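Local coordinates for protein glycoside hydrolase (Streptococcus pneumoniae serotype 4, PDB 6ORH) that probably removes alpha-L-fucose from host glycans, as a glycoside hydrolase of family 29, at residues A331-P336 and R345-G350; I379-D384 and I429-T434; V168-A173 and E186-T191; G80-L83 and H88-Y91; N295-Q300 and A306-R311. The protein carries 2 engineered substitutions. One frame throughout, in Å; residues are numbered along the deposited sequence.

Contact 1 of 5, residues A331-P336 and R345-G350; sequences AEVSGP and RHLTDG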
# COMPACT_ATOMS: atom_id res chain seq x y z
N ALA A 331 9.61 23.95 15.61
CA ALA A 331 8.18 24.20 15.70
C ALA A 331 7.67 24.03 17.13
O ALA A 331 8.15 23.18 17.88
CB ALA A 331 7.45 23.27 14.74
N GLU A 332 6.67 24.83 17.49
CA GLU A 332 6.00 24.74 18.78
C GLU A 332 5.02 23.56 18.75
O GLU A 332 4.21 23.48 17.84
CB GLU A 332 5.21 26.02 19.04
CG GLU A 332 5.91 26.99 19.99
CD GLU A 332 5.39 26.90 21.41
OE1 GLU A 332 6.13 26.38 22.28
OE2 GLU A 332 4.23 27.33 21.64
N VAL A 333 5.10 22.68 19.75
CA VAL A 333 4.21 21.52 19.81
C VAL A 333 3.34 21.58 21.06
O VAL A 333 3.84 21.76 22.16
CB VAL A 333 5.03 20.21 19.78
CG1 VAL A 333 4.10 19.01 19.71
CG2 VAL A 333 6.03 20.17 18.64
N SER A 334 2.03 21.38 20.90
CA SER A 334 1.14 21.31 22.05
C SER A 334 0.38 19.99 22.03
O SER A 334 0.23 19.36 20.98
CB SER A 334 0.14 22.43 22.04
OG SER A 334 -0.38 22.56 20.74
N GLY A 335 -0.15 19.66 23.20
CA GLY A 335 -0.84 18.41 23.40
C GLY A 335 -0.44 17.84 24.74
O GLY A 335 0.30 18.47 25.51
N PRO A 336 -0.95 16.66 25.10
CA PRO A 336 -0.67 16.09 26.41
C PRO A 336 0.76 15.57 26.46
O PRO A 336 1.33 15.18 25.43
CB PRO A 336 -1.74 15.01 26.53
CG PRO A 336 -1.98 14.58 25.11
CD PRO A 336 -1.83 15.82 24.25
N ARG A 345 7.91 19.46 23.39
CA ARG A 345 8.94 20.22 22.70
C ARG A 345 10.10 19.31 22.27
O ARG A 345 10.88 19.68 21.40
CB ARG A 345 9.43 21.38 23.57
CG ARG A 345 10.05 20.95 24.90
CD ARG A 345 10.87 22.04 25.61
NE ARG A 345 11.78 22.76 24.72
CZ ARG A 345 13.00 22.36 24.35
NH1 ARG A 345 13.53 21.23 24.80
NH2 ARG A 345 13.71 23.12 23.53
N HIS A 346 10.17 18.11 22.85
CA HIS A 346 11.22 17.16 22.52
C HIS A 346 11.09 16.60 21.10
O HIS A 346 12.01 15.95 20.60
CB HIS A 346 11.27 16.05 23.57
CG HIS A 346 11.74 16.56 24.89
ND1 HIS A 346 11.60 15.83 26.06
CD2 HIS A 346 12.30 17.74 25.24
CE1 HIS A 346 12.11 16.52 27.07
NE2 HIS A 346 12.53 17.72 26.58
N LEU A 347 9.94 16.83 20.45
CA LEU A 347 9.71 16.26 19.13
C LEU A 347 10.39 17.08 18.03
O LEU A 347 10.62 16.56 16.95
CB LEU A 347 8.20 16.16 18.90
CG LEU A 347 7.50 15.18 19.83
CD1 LEU A 347 6.00 15.43 19.88
CD2 LEU A 347 7.80 13.75 19.38
N THR A 348 10.71 18.35 18.32
CA THR A 348 11.25 19.19 17.25
C THR A 348 12.51 19.93 17.69
O THR A 348 12.90 20.91 17.06
CB THR A 348 10.21 20.21 16.77
OG1 THR A 348 9.82 21.00 17.89
CG2 THR A 348 8.96 19.56 16.23
N ASP A 349 13.16 19.45 18.76
CA ASP A 349 14.24 20.21 19.37
C ASP A 349 15.59 19.82 18.76
O ASP A 349 16.61 20.39 19.13
CB ASP A 349 14.22 20.09 20.90
CG ASP A 349 14.56 18.71 21.45
OD1 ASP A 349 14.67 17.74 20.67
OD2 ASP A 349 14.70 18.61 22.69
N GLY A 350 15.58 18.85 17.83
CA GLY A 350 16.79 18.39 17.16
C GLY A 350 17.77 17.71 18.10
O GLY A 350 18.91 17.45 17.70
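Thr-348 and Ala-331 make the polar link between the two segments. The hydroxyl OG1 of Thr-348 donates to the carbonyl O of Ala-331 at 2.7 Å. The donor lies in the carbonyl plane and meets a lone pair, with a C=O...donor angle of 142°. The hydroxyl sits between the backbone N and the carbonyl carbon of its own residue (chi1 58°). This turns the methyl CG2 of Thr-348 toward Val-333, whose CG2 lies 3.8 Å from it. The other Val-333 methyl, CG1, lies 4.1 Å from Leu-347 CD1, and these two side chains meet at about a right angle. Val-333 thus uses one branch for each of two successive residues.

The next shell fixes both sides. Glu-332 and Ser-334 hold the strand 332-334 to strand 364-370 through backbone bonds with Asp-369 and Glu-367. Leu-347 is bonded through its backbone to Ile-445, and its side chain packs on Leu-366 and Leu-442. In segment 345-350, Arg-345 NH1 and Asp-349 OD2 form a long salt bridge of 3.6 Å. Asp-349 OD2 also bonds to Ser-354 OG. His-346, Asp-349, Leu-351, Ser-354 and Thr-443 bind calcium in a structure of this protein; no calcium is bound to this chain in the model. The contact packs an edge strand of the F5/8 type C beta-sandwich against its calcium-binding loop.

Contact 2 of 5, residues I379-D384 and I429-T434; sequences IELRED and IRVVIT
Ile-379 and Leu-381 meet Val-431 inside the beta-sandwich of the F5/8 type C domain. The two strands belong to different sheets. The axes of the short segments come within 10.7 Å and run at 38° to each other, so this is face-to-face packing of sheets.

The contact across the core is apolar. Val-431 CG2 touches Ile-379 CD1 at 3.6 Å. Ile-379 reaches it because its CG1 is anti to the backbone N (chi1 -170°) and the chain stays extended to CD1. The same CD1 lies 4.5 Å from Ile-429 CG2, a looser approach. Leu-381 and Val-431 come tip to tip, with Leu-381 CD1 at 4.2 Å from Val-431 CG1. Leu-370, Phe-394, Ile-445 and Leu-447 add to this core.

The charged groups belong to the other sides of the strands. Arg-430 pairs with Glu-367 and makes a cation-pi contact with Trp-404. It also forms a salt bridge with Glu-176 of the second subunit. On strand 378-382, Glu-380 binds Lys-444 and Tyr-448 as well as Arg-382. Arg-382 NE meets Glu-380 OE2 at 2.7 Å, with the carboxylate oxygen 8° from the guanidinium plane.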
# COMPACT_ATOMS: atom_id res chain seq x y z
N ILE A 379 5.91 13.69 6.03
CA ILE A 379 6.09 13.76 7.48
C ILE A 379 6.88 12.52 7.94
O ILE A 379 6.68 11.45 7.39
CB ILE A 379 4.74 13.92 8.23
CG1 ILE A 379 4.96 14.23 9.71
CG2 ILE A 379 3.86 12.67 8.02
CD1 ILE A 379 3.72 14.63 10.52
N GLU A 380 7.83 12.72 8.87
CA GLU A 380 8.56 11.61 9.49
C GLU A 380 8.22 11.55 10.98
O GLU A 380 8.23 12.56 11.68
CB GLU A 380 10.08 11.80 9.29
CG GLU A 380 10.91 10.76 10.07
CD GLU A 380 12.41 11.00 9.96
OE1 GLU A 380 12.85 11.53 8.93
OE2 GLU A 380 13.14 10.63 10.91
N LEU A 381 7.92 10.34 11.48
CA LEU A 381 7.68 10.10 12.90
C LEU A 381 8.63 8.98 13.32
O LEU A 381 8.90 8.08 12.51
CB LEU A 381 6.23 9.60 13.08
CG LEU A 381 5.10 10.48 12.54
CD1 LEU A 381 3.75 9.80 12.77
CD2 LEU A 381 5.11 11.86 13.19
N ARG A 382 9.10 8.99 14.57
CA ARG A 382 9.91 7.88 15.08
C ARG A 382 9.48 7.50 16.49
O ARG A 382 9.28 8.36 17.37
CB ARG A 382 11.40 8.25 15.17
CG ARG A 382 12.03 8.59 13.83
CD ARG A 382 13.56 8.54 13.97
NE ARG A 382 14.22 8.99 12.76
CZ ARG A 382 15.52 8.82 12.54
NH1 ARG A 382 16.25 8.19 13.45
NH2 ARG A 382 16.08 9.26 11.43
N GLU A 383 9.39 6.19 16.74
CA GLU A 383 9.16 5.68 18.08
C GLU A 383 10.47 5.53 18.83
O GLU A 383 11.54 5.74 18.26
CB GLU A 383 8.43 4.33 18.08
CG GLU A 383 6.96 4.49 17.84
CD GLU A 383 6.20 3.18 17.90
OE1 GLU A 383 6.26 2.44 16.88
OE2 GLU A 383 5.47 2.97 18.89
N ASP A 384 10.40 5.20 20.11
CA ASP A 384 11.61 4.87 20.83
C ASP A 384 11.66 3.36 21.07
O ASP A 384 11.11 2.88 22.05
CB ASP A 384 11.72 5.63 22.16
CG ASP A 384 12.99 5.32 22.95
OD1 ASP A 384 13.83 4.49 22.50
OD2 ASP A 384 13.12 5.89 24.05
N ILE A 429 -0.14 21.67 11.82
CA ILE A 429 -0.25 20.25 11.52
C ILE A 429 -0.70 19.53 12.78
O ILE A 429 -0.26 19.88 13.87
CB ILE A 429 1.12 19.71 11.02
CG1 ILE A 429 1.64 20.45 9.78
CG2 ILE A 429 1.06 18.20 10.79
CD1 ILE A 429 2.51 21.66 10.12
N ARG A 430 -1.54 18.48 12.65
CA ARG A 430 -1.87 17.64 13.79
C ARG A 430 -1.44 16.21 13.50
O ARG A 430 -1.66 15.71 12.39
CB ARG A 430 -3.38 17.62 14.09
CG ARG A 430 -3.86 18.90 14.77
CD ARG A 430 -5.35 19.12 14.69
NE ARG A 430 -5.64 20.34 15.48
CZ ARG A 430 -6.85 20.85 15.67
NH1 ARG A 430 -7.93 20.26 15.17
NH2 ARG A 430 -6.99 21.96 16.39
N VAL A 431 -0.77 15.62 14.49
CA VAL A 431 -0.47 14.19 14.49
C VAL A 431 -1.38 13.58 15.54
O VAL A 431 -1.35 13.94 16.72
CB VAL A 431 1.02 13.92 14.74
CG1 VAL A 431 1.31 12.42 14.90
CG2 VAL A 431 1.85 14.45 13.57
N VAL A 432 -2.21 12.61 15.10
CA VAL A 432 -3.20 12.03 16.00
C VAL A 432 -2.92 10.54 16.11
O VAL A 432 -3.06 9.82 15.12
CB VAL A 432 -4.64 12.31 15.55
CG1 VAL A 432 -5.65 11.80 16.58
CG2 VAL A 432 -4.89 13.79 15.27
N ILE A 433 -2.62 10.10 17.34
CA ILE A 433 -2.41 8.68 17.65
C ILE A 433 -3.74 8.10 18.12
O ILE A 433 -4.26 8.51 19.16
CB ILE A 433 -1.28 8.48 18.69
CG1 ILE A 433 0.05 9.06 18.19
CG2 ILE A 433 -1.15 7.01 19.07
CD1 ILE A 433 1.12 9.09 19.25
N THR A 434 -4.26 7.08 17.41
CA THR A 434 -5.62 6.60 17.64
C THR A 434 -5.65 5.19 18.22
O THR A 434 -6.65 4.76 18.81
CB THR A 434 -6.50 6.74 16.39
OG1 THR A 434 -6.01 5.87 15.35
CG2 THR A 434 -6.57 8.17 15.90

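Contact 3 of 5, residues V168-A173 and E186-T191; sequences VWMNGA and EKWFET. Engineered in segment 168-173: Asn-171 (natural residue Asp). With GAL (beta-D-galactopyranose), chain C; FUC (alpha-L-fucopyranose), chain B; FUC (alpha-L-fucopyranose), chain D; EDO (1,2-ethanediol), chain F.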
# COMPACT_ATOMS: atom_id res chain seq x y z
N VAL A 168 24.88 -12.64 8.81
CA VAL A 168 25.06 -13.89 8.09
C VAL A 168 23.73 -14.19 7.40
O VAL A 168 22.70 -14.10 8.05
CB VAL A 168 25.47 -15.03 9.05
CG1 VAL A 168 25.45 -16.38 8.34
CG2 VAL A 168 26.85 -14.77 9.67
N TRP A 169 23.78 -14.56 6.10
CA TRP A 169 22.56 -14.79 5.33
C TRP A 169 22.42 -16.28 5.02
O TRP A 169 23.30 -16.87 4.36
CB TRP A 169 22.64 -13.98 4.02
CG TRP A 169 21.51 -13.00 3.84
CD1 TRP A 169 21.37 -11.79 4.46
CD2 TRP A 169 20.39 -13.12 2.95
NE1 TRP A 169 20.24 -11.15 4.04
CE2 TRP A 169 19.64 -11.93 3.08
CE3 TRP A 169 19.96 -14.11 2.04
CZ2 TRP A 169 18.47 -11.69 2.36
CZ3 TRP A 169 18.82 -13.84 1.29
CH2 TRP A 169 18.07 -12.67 1.49
N MET A 170 21.29 -16.87 5.46
CA MET A 170 20.95 -18.26 5.18
C MET A 170 19.67 -18.30 4.34
O MET A 170 18.55 -18.34 4.85
CB MET A 170 20.72 -18.99 6.51
CG MET A 170 21.96 -18.97 7.37
SD MET A 170 21.64 -19.77 8.93
CE MET A 170 23.24 -19.63 9.73
N ASN A 171 19.85 -18.26 3.02
CA ASN A 171 18.73 -18.22 2.10
C ASN A 171 17.85 -19.45 2.30
O ASN A 171 18.37 -20.54 2.47
CB ASN A 171 19.28 -18.20 0.66
CG ASN A 171 18.27 -17.65 -0.30
OD1 ASN A 171 17.23 -18.26 -0.53
ND2 ASN A 171 18.57 -16.53 -0.91
N GLY A 172 16.50 -19.27 2.26
CA GLY A 172 15.62 -20.42 2.47
C GLY A 172 15.26 -21.16 1.17
O GLY A 172 14.58 -22.19 1.25
N ALA A 173 15.73 -20.69 0.01
CA ALA A 173 15.31 -21.23 -1.29
C ALA A 173 15.94 -22.59 -1.57
O ALA A 173 17.13 -22.80 -1.38
CB ALA A 173 15.64 -20.25 -2.41
N GLU A 186 20.56 -24.68 15.22
CA GLU A 186 21.02 -24.25 16.54
C GLU A 186 22.54 -24.34 16.67
O GLU A 186 23.17 -23.46 17.25
CB GLU A 186 20.27 -24.97 17.66
CG GLU A 186 18.84 -24.50 17.76
CD GLU A 186 18.57 -23.01 17.95
OE1 GLU A 186 19.43 -22.28 18.54
OE2 GLU A 186 17.50 -22.56 17.50
N LYS A 187 23.15 -25.40 16.13
CA LYS A 187 24.59 -25.55 16.18
C LYS A 187 25.25 -24.45 15.35
O LYS A 187 26.22 -23.85 15.78
CB LYS A 187 24.98 -26.95 15.70
CG LYS A 187 26.44 -27.29 15.91
CD LYS A 187 26.71 -28.76 15.69
CE LYS A 187 28.17 -29.11 15.93
NZ LYS A 187 28.41 -30.52 15.53
N TRP A 188 24.65 -24.14 14.19
CA TRP A 188 25.18 -23.04 13.39
C TRP A 188 25.11 -21.72 14.15
O TRP A 188 26.10 -20.97 14.13
CB TRP A 188 24.44 -22.89 12.06
CG TRP A 188 24.47 -24.09 11.16
CD1 TRP A 188 25.18 -25.25 11.30
CD2 TRP A 188 23.81 -24.18 9.89
NE1 TRP A 188 24.98 -26.07 10.21
CE2 TRP A 188 24.14 -25.44 9.34
CE3 TRP A 188 22.98 -23.30 9.18
CZ2 TRP A 188 23.66 -25.84 8.08
CZ3 TRP A 188 22.47 -23.71 7.96
CH2 TRP A 188 22.85 -24.95 7.42
N PHE A 189 23.98 -21.46 14.80
CA PHE A 189 23.79 -20.17 15.47
C PHE A 189 24.76 -20.06 16.64
O PHE A 189 25.29 -18.97 16.92
CB PHE A 189 22.33 -19.99 15.93
CG PHE A 189 21.28 -20.06 14.85
CD1 PHE A 189 21.60 -19.83 13.50
CD2 PHE A 189 19.96 -20.39 15.19
CE1 PHE A 189 20.60 -19.87 12.53
CE2 PHE A 189 18.98 -20.46 14.21
CZ PHE A 189 19.30 -20.21 12.89
N GLU A 190 25.00 -21.19 17.32
CA GLU A 190 25.95 -21.21 18.43
C GLU A 190 27.34 -20.78 17.97
O GLU A 190 27.98 -19.95 18.63
CB GLU A 190 26.00 -22.61 19.05
CG GLU A 190 24.84 -22.90 19.98
CD GLU A 190 24.81 -24.34 20.46
OE1 GLU A 190 25.72 -25.11 20.10
OE2 GLU A 190 23.86 -24.71 21.16
N THR A 191 27.80 -21.35 16.84
CA THR A 191 29.11 -21.03 16.30
C THR A 191 29.17 -19.55 15.90
O THR A 191 30.19 -18.90 16.09
CB THR A 191 29.49 -21.96 15.14
OG1 THR A 191 29.94 -23.18 15.74
CG2 THR A 191 30.61 -21.43 14.26
C1 GAL C . 13.16 -16.76 -1.12
C2 GAL C . 13.15 -17.79 0.03
C3 GAL C . 13.28 -17.10 1.40
C4 GAL C . 14.37 -16.02 1.40
C5 GAL C . 14.12 -15.10 0.20
C6 GAL C . 15.11 -13.97 0.08
O2 GAL C . 11.90 -18.51 0.01
O3 GAL C . 13.52 -18.09 2.44
O4 GAL C . 15.70 -16.61 1.28
O5 GAL C . 14.28 -15.89 -1.00
O6 GAL C . 14.64 -13.03 -0.94
C1 FUC B . 16.34 -16.50 -3.50
C2 FUC B . 17.48 -17.10 -4.31
C3 FUC B . 17.93 -16.06 -5.32
C4 FUC B . 18.52 -14.85 -4.59
C5 FUC B . 17.42 -14.29 -3.64
C6 FUC B . 17.95 -13.20 -2.73
O2 FUC B . 16.95 -18.26 -4.98
O3 FUC B . 18.92 -16.65 -6.19
O4 FUC B . 19.71 -15.26 -3.87
O5 FUC B . 16.84 -15.35 -2.79
C1 FUC D . 12.03 -19.90 0.30
C2 FUC D . 10.69 -20.33 0.94
C3 FUC D . 9.60 -20.32 -0.15
C4 FUC D . 9.96 -21.22 -1.31
C5 FUC D . 11.28 -20.72 -1.87
C6 FUC D . 11.82 -21.56 -3.02
O2 FUC D . 10.40 -19.44 1.98
O3 FUC D . 8.31 -20.72 0.35
O4 FUC D . 10.11 -22.59 -0.88
O5 FUC D . 12.23 -20.75 -0.81
C1 EDO F . 18.01 -17.91 17.98
O1 EDO F . 17.26 -19.11 17.90
C2 EDO F . 19.20 -18.06 18.84
O2 EDO F . 19.70 -19.39 18.95
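Met-170 bridges strand 167-169 and helix 185-196 by reaching Trp-188 and Phe-189. The strand, the helix and strand 200-202 form a beta-alpha-beta unit of the TIM barrel.

The helix contact is Met-aromatic. The chain of Met-170 is extended beyond CG, which carries its sulfur to the edges of both rings. SD lies 3.7 Å from Phe-189 CE1 and 5.1 Å from the centroid of the Trp-188 six-membered ring. The methyl CE adds an apolar touch at 3.7 Å from Trp-188 CE3. Tyr-146 of helix 139-154 stacks on Trp-188 and also packs on Met-170.

The residues on either side of Met-170 in the chain, Trp-169 and 171-173, carry the glycan contacts. Trp-169 offers its ring edge to galactose C6, and its NE1 bonds to Glu-255. The backbone N of Gly-172 donates to galactose O4 at 2.9 Å. Asn-171 is an engineered residue; the natural one is aspartate. Asn-171 OD1 accepts from Ala-173 N at 2.9 Å in an Asx turn. It also accepts a weak hydrogen bond from galactose O4. The other end of the amide is better aligned: Asn-171 ND2 donates to O5 of the chain B fucose at 2.8 Å, with an N-H...O angle of 177°.

Contact 4 of 5, residues G80-L83 and H88-Y91; sequences GFVL and HTDY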
# COMPACT_ATOMS: atom_id res chain seq x y z
N GLY A 80 26.85 -23.89 -5.50
CA GLY A 80 27.83 -24.52 -4.62
C GLY A 80 29.28 -24.13 -4.90
O GLY A 80 30.19 -24.59 -4.22
N PHE A 81 29.53 -23.28 -5.88
CA PHE A 81 30.89 -22.83 -6.15
C PHE A 81 31.32 -21.77 -5.12
O PHE A 81 30.65 -20.74 -4.98
CB PHE A 81 30.96 -22.31 -7.58
CG PHE A 81 32.36 -21.95 -8.03
CD1 PHE A 81 33.28 -22.95 -8.34
CD2 PHE A 81 32.76 -20.63 -8.10
CE1 PHE A 81 34.55 -22.63 -8.78
CE2 PHE A 81 34.04 -20.31 -8.53
CZ PHE A 81 34.94 -21.31 -8.85
N VAL A 82 32.46 -22.03 -4.45
CA VAL A 82 32.88 -21.23 -3.31
C VAL A 82 33.88 -20.17 -3.78
O VAL A 82 34.81 -20.48 -4.52
CB VAL A 82 33.42 -22.15 -2.21
CG1 VAL A 82 33.84 -21.36 -0.98
CG2 VAL A 82 32.38 -23.21 -1.82
N LEU A 83 33.69 -18.90 -3.37
CA LEU A 83 34.43 -17.78 -3.97
C LEU A 83 35.61 -17.36 -3.08
O LEU A 83 36.17 -16.27 -3.26
CB LEU A 83 33.44 -16.63 -4.22
CG LEU A 83 32.34 -16.96 -5.23
CD1 LEU A 83 31.36 -15.80 -5.32
CD2 LEU A 83 32.94 -17.22 -6.61
N HIS A 88 37.53 -27.03 2.28
CA HIS A 88 36.52 -28.06 2.52
C HIS A 88 35.87 -28.62 1.25
O HIS A 88 35.11 -29.59 1.34
CB HIS A 88 35.50 -27.59 3.56
CG HIS A 88 36.16 -27.33 4.87
ND1 HIS A 88 36.86 -28.32 5.55
CD2 HIS A 88 36.32 -26.20 5.59
CE1 HIS A 88 37.36 -27.82 6.66
NE2 HIS A 88 37.05 -26.53 6.71
N THR A 89 36.13 -27.99 0.10
CA THR A 89 35.72 -28.52 -1.19
C THR A 89 36.76 -28.14 -2.23
O THR A 89 37.45 -27.14 -2.07
CB THR A 89 34.33 -28.03 -1.62
OG1 THR A 89 34.09 -28.60 -2.91
CG2 THR A 89 34.27 -26.53 -1.81
N ASP A 90 36.84 -28.93 -3.32
CA ASP A 90 37.64 -28.51 -4.46
C ASP A 90 36.87 -27.59 -5.40
O ASP A 90 37.43 -27.09 -6.36
CB ASP A 90 38.15 -29.71 -5.26
CG ASP A 90 39.14 -30.59 -4.52
OD1 ASP A 90 39.88 -30.06 -3.65
OD2 ASP A 90 39.17 -31.80 -4.83
N TYR A 91 35.56 -27.42 -5.17
CA TYR A 91 34.76 -26.63 -6.11
C TYR A 91 34.78 -25.16 -5.70
O TYR A 91 33.82 -24.64 -5.14
CB TYR A 91 33.33 -27.17 -6.20
CG TYR A 91 32.52 -26.70 -7.39
CD1 TYR A 91 32.99 -26.85 -8.69
CD2 TYR A 91 31.25 -26.17 -7.22
CE1 TYR A 91 32.22 -26.49 -9.78
CE2 TYR A 91 30.47 -25.79 -8.30
CZ TYR A 91 30.97 -25.92 -9.59
OH TYR A 91 30.20 -25.57 -10.65
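Phe-81 turns a ring edge to the face of Tyr-91 in a T-shaped pair. The ring planes stand at 82° and the centroids are 5.1 Å apart. Phe-81 CD1 lies over the centre of the tyrosine ring. At the edge of that ring, Gly-80 O lies 3.6 Å from Tyr-91 CD2. Phe-81 CB also reaches Tyr-91 CE2 at 3.6 Å. With CG anti to the backbone N (chi1 -164°), the Tyr-91 ring lies beside the Phe-81 backbone, with Tyr-91 CD2 at 3.5 Å from Phe-81 CA. Pro-46 packs on both aromatic residues, and His-130 stacks on Tyr-91. The tyrosine OH is hydrogen-bonded to Glu-44 O.

The segments are two parts of the long loop that follows strand 70-74 of the TIM barrel and precedes helix 105-116. A backbone bond ties them together. Val-82 N donates to Tyr-91 O at 3.0 Å. The same oxygen receives a CA-H...O contact from Phe-81.

Next to this bond, Val-82 CG2 meets Thr-89 CG2 at 3.8 Å. Tyr-145 of helix 139-154 packs on both of these residues. Thr-89 also shapes its own segment: its OG1 accepts from Tyr-91 N at 2.9 Å in an ST turn.

Contact 5 of 5, residues N295-Q300 and A306-R311; sequences NIPPNQ and AKDIER
Ile-296 and Asp-308 mark the closest approach of the two backbones, with their CA atoms 7.4 Å apart. Segment 295-300 is an extended loop that leaves strand 292-295 and runs through Pro-297 and Pro-298. Segment 306-311 is the first turn and a half of helix 306-322. Its helical bonds include Glu-310 N to Ala-306 O and Arg-311 N to Lys-307 O.

One side chain of the helix carries the contact. Asp-308 points toward the loop, with CG anti to its carbonyl carbon (chi1 -63°). Its OD2 lies 4.0 Å from Pro-297 CD and 4.1 Å from Ile-296 CG2. The proline side chain meets it at about a right angle, whereas Ile-296 and Asp-308 lie alongside each other, pointing opposite ways. A water supplies the polar link. It donates to Pro-297 O and to Asp-308 OD2, each at 2.8 Å. Asp-308 OD2 also forms a salt bridge with Arg-261 NE, so this oxygen of a buried residue has at least two polar partners.

Around the contact, Pro-298 packs on Trp-59 of helix 56-65 and on Ile-27 of strand 23-27. Ile-309 touches Val-62, also of helix 56-65. Asn-295 bonds through its backbone to Val-258 and Ile-260 at the end of strand 250-259, and Ile-296 to Phe-26 of strand 23-27. The contact thus sits where the last barrel strand, 292-295, passes into helix 306-322.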
# COMPACT_ATOMS: atom_id res chain seq x y z
N ASN A 295 20.47 -5.07 -4.14
CA ASN A 295 21.46 -5.90 -4.82
C ASN A 295 22.01 -5.21 -6.07
O ASN A 295 21.23 -4.76 -6.91
CB ASN A 295 20.87 -7.25 -5.22
CG ASN A 295 21.82 -8.06 -6.08
OD1 ASN A 295 22.77 -8.69 -5.58
ND2 ASN A 295 21.54 -8.11 -7.38
N ILE A 296 23.35 -5.16 -6.18
CA ILE A 296 24.03 -4.56 -7.33
C ILE A 296 24.98 -5.64 -7.85
O ILE A 296 25.94 -5.99 -7.15
CB ILE A 296 24.88 -3.32 -6.95
CG1 ILE A 296 24.17 -2.38 -5.97
CG2 ILE A 296 25.36 -2.63 -8.23
CD1 ILE A 296 23.03 -1.68 -6.60
N PRO A 297 24.71 -6.24 -9.04
CA PRO A 297 25.50 -7.38 -9.53
C PRO A 297 26.65 -6.97 -10.44
O PRO A 297 26.45 -6.38 -11.49
CB PRO A 297 24.47 -8.17 -10.34
CG PRO A 297 23.54 -7.10 -10.88
CD PRO A 297 23.52 -5.96 -9.87
N PRO A 298 27.91 -7.28 -10.06
CA PRO A 298 29.03 -7.03 -10.96
C PRO A 298 28.88 -7.86 -12.24
O PRO A 298 28.29 -8.95 -12.25
CB PRO A 298 30.23 -7.55 -10.15
CG PRO A 298 29.78 -7.41 -8.71
CD PRO A 298 28.32 -7.83 -8.76
N ASN A 299 29.47 -7.32 -13.32
CA ASN A 299 29.41 -7.88 -14.66
C ASN A 299 30.52 -8.92 -14.85
O ASN A 299 31.22 -9.27 -13.91
CB ASN A 299 29.42 -6.77 -15.72
CG ASN A 299 30.73 -6.00 -15.76
OD1 ASN A 299 31.75 -6.48 -15.26
ND2 ASN A 299 30.70 -4.79 -16.29
N GLN A 300 30.67 -9.41 -16.09
CA GLN A 300 31.62 -10.48 -16.34
C GLN A 300 33.06 -9.99 -16.27
O GLN A 300 33.98 -10.80 -16.13
CB GLN A 300 31.34 -11.12 -17.71
CG GLN A 300 30.05 -11.92 -17.75
CD GLN A 300 29.82 -12.51 -19.12
OE1 GLN A 300 30.56 -12.24 -20.07
NE2 GLN A 300 28.80 -13.35 -19.24
N ALA A 306 28.02 0.59 -15.61
CA ALA A 306 28.09 2.04 -15.60
C ALA A 306 26.74 2.70 -15.26
O ALA A 306 26.73 3.72 -14.56
CB ALA A 306 28.59 2.54 -16.95
N LYS A 307 25.65 2.12 -15.79
CA LYS A 307 24.31 2.69 -15.60
C LYS A 307 23.89 2.50 -14.14
O LYS A 307 23.41 3.45 -13.52
CB LYS A 307 23.29 2.00 -16.52
CG LYS A 307 23.62 2.11 -18.02
CD LYS A 307 22.62 1.41 -18.95
CE LYS A 307 22.38 -0.07 -18.66
NZ LYS A 307 23.59 -0.91 -18.84
N ASP A 308 24.22 1.32 -13.59
CA ASP A 308 23.89 1.07 -12.18
C ASP A 308 24.61 2.06 -11.28
O ASP A 308 24.05 2.56 -10.31
CB ASP A 308 24.29 -0.34 -11.74
CG ASP A 308 23.57 -1.46 -12.46
OD1 ASP A 308 22.99 -1.19 -13.54
OD2 ASP A 308 23.60 -2.60 -11.96
N ILE A 309 25.91 2.31 -11.55
CA ILE A 309 26.65 3.26 -10.76
C ILE A 309 26.00 4.65 -10.82
O ILE A 309 25.82 5.31 -9.80
CB ILE A 309 28.13 3.28 -11.22
CG1 ILE A 309 28.80 1.93 -10.95
CG2 ILE A 309 28.86 4.42 -10.52
CD1 ILE A 309 30.15 1.75 -11.70
N GLU A 310 25.69 5.12 -12.04
CA GLU A 310 25.07 6.42 -12.20
C GLU A 310 23.79 6.50 -11.36
O GLU A 310 23.57 7.50 -10.67
CB GLU A 310 24.79 6.64 -13.69
CG GLU A 310 24.19 7.99 -14.00
CD GLU A 310 24.35 8.25 -15.48
OE1 GLU A 310 25.22 9.09 -15.83
OE2 GLU A 310 23.65 7.57 -16.29
N ARG A 311 23.02 5.42 -11.40
CA ARG A 311 21.72 5.35 -10.73
C ARG A 311 21.90 5.40 -9.21
O ARG A 311 21.12 6.05 -8.50
CB ARG A 311 21.00 4.10 -11.24
CG ARG A 311 19.58 3.91 -10.72
CD ARG A 311 18.63 5.04 -11.07
NE ARG A 311 18.83 5.74 -12.34
CZ ARG A 311 18.52 5.28 -13.55
NH1 ARG A 311 18.04 4.07 -13.71
NH2 ARG A 311 18.73 6.06 -14.60
O HOH W 1 26.20 -3.61 -11.81

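In the fold
Along the chain the order is contact 4, contact 3, contact 5, contact 1, contact 2. Contacts 3, 4 and 5 lie in the fucosidase TIM barrel, with centres about 18 to 29 Å apart. Contacts 1 and 2 belong to the F5/8 type C sandwich. Their centres are about 11 Å apart, and both reach the sheet containing strands 332-334 and 428-436. Contacts 1 and 3 are about 44 Å apart between centres. Helix 306-322 of contact 5 precedes strand 332-334, leading from barrel to sandwich. The pocket that holds fucose and galactose at contact 3 is thus in the barrel, while contacts 1 and 2 build a separate sandwich with the calcium site.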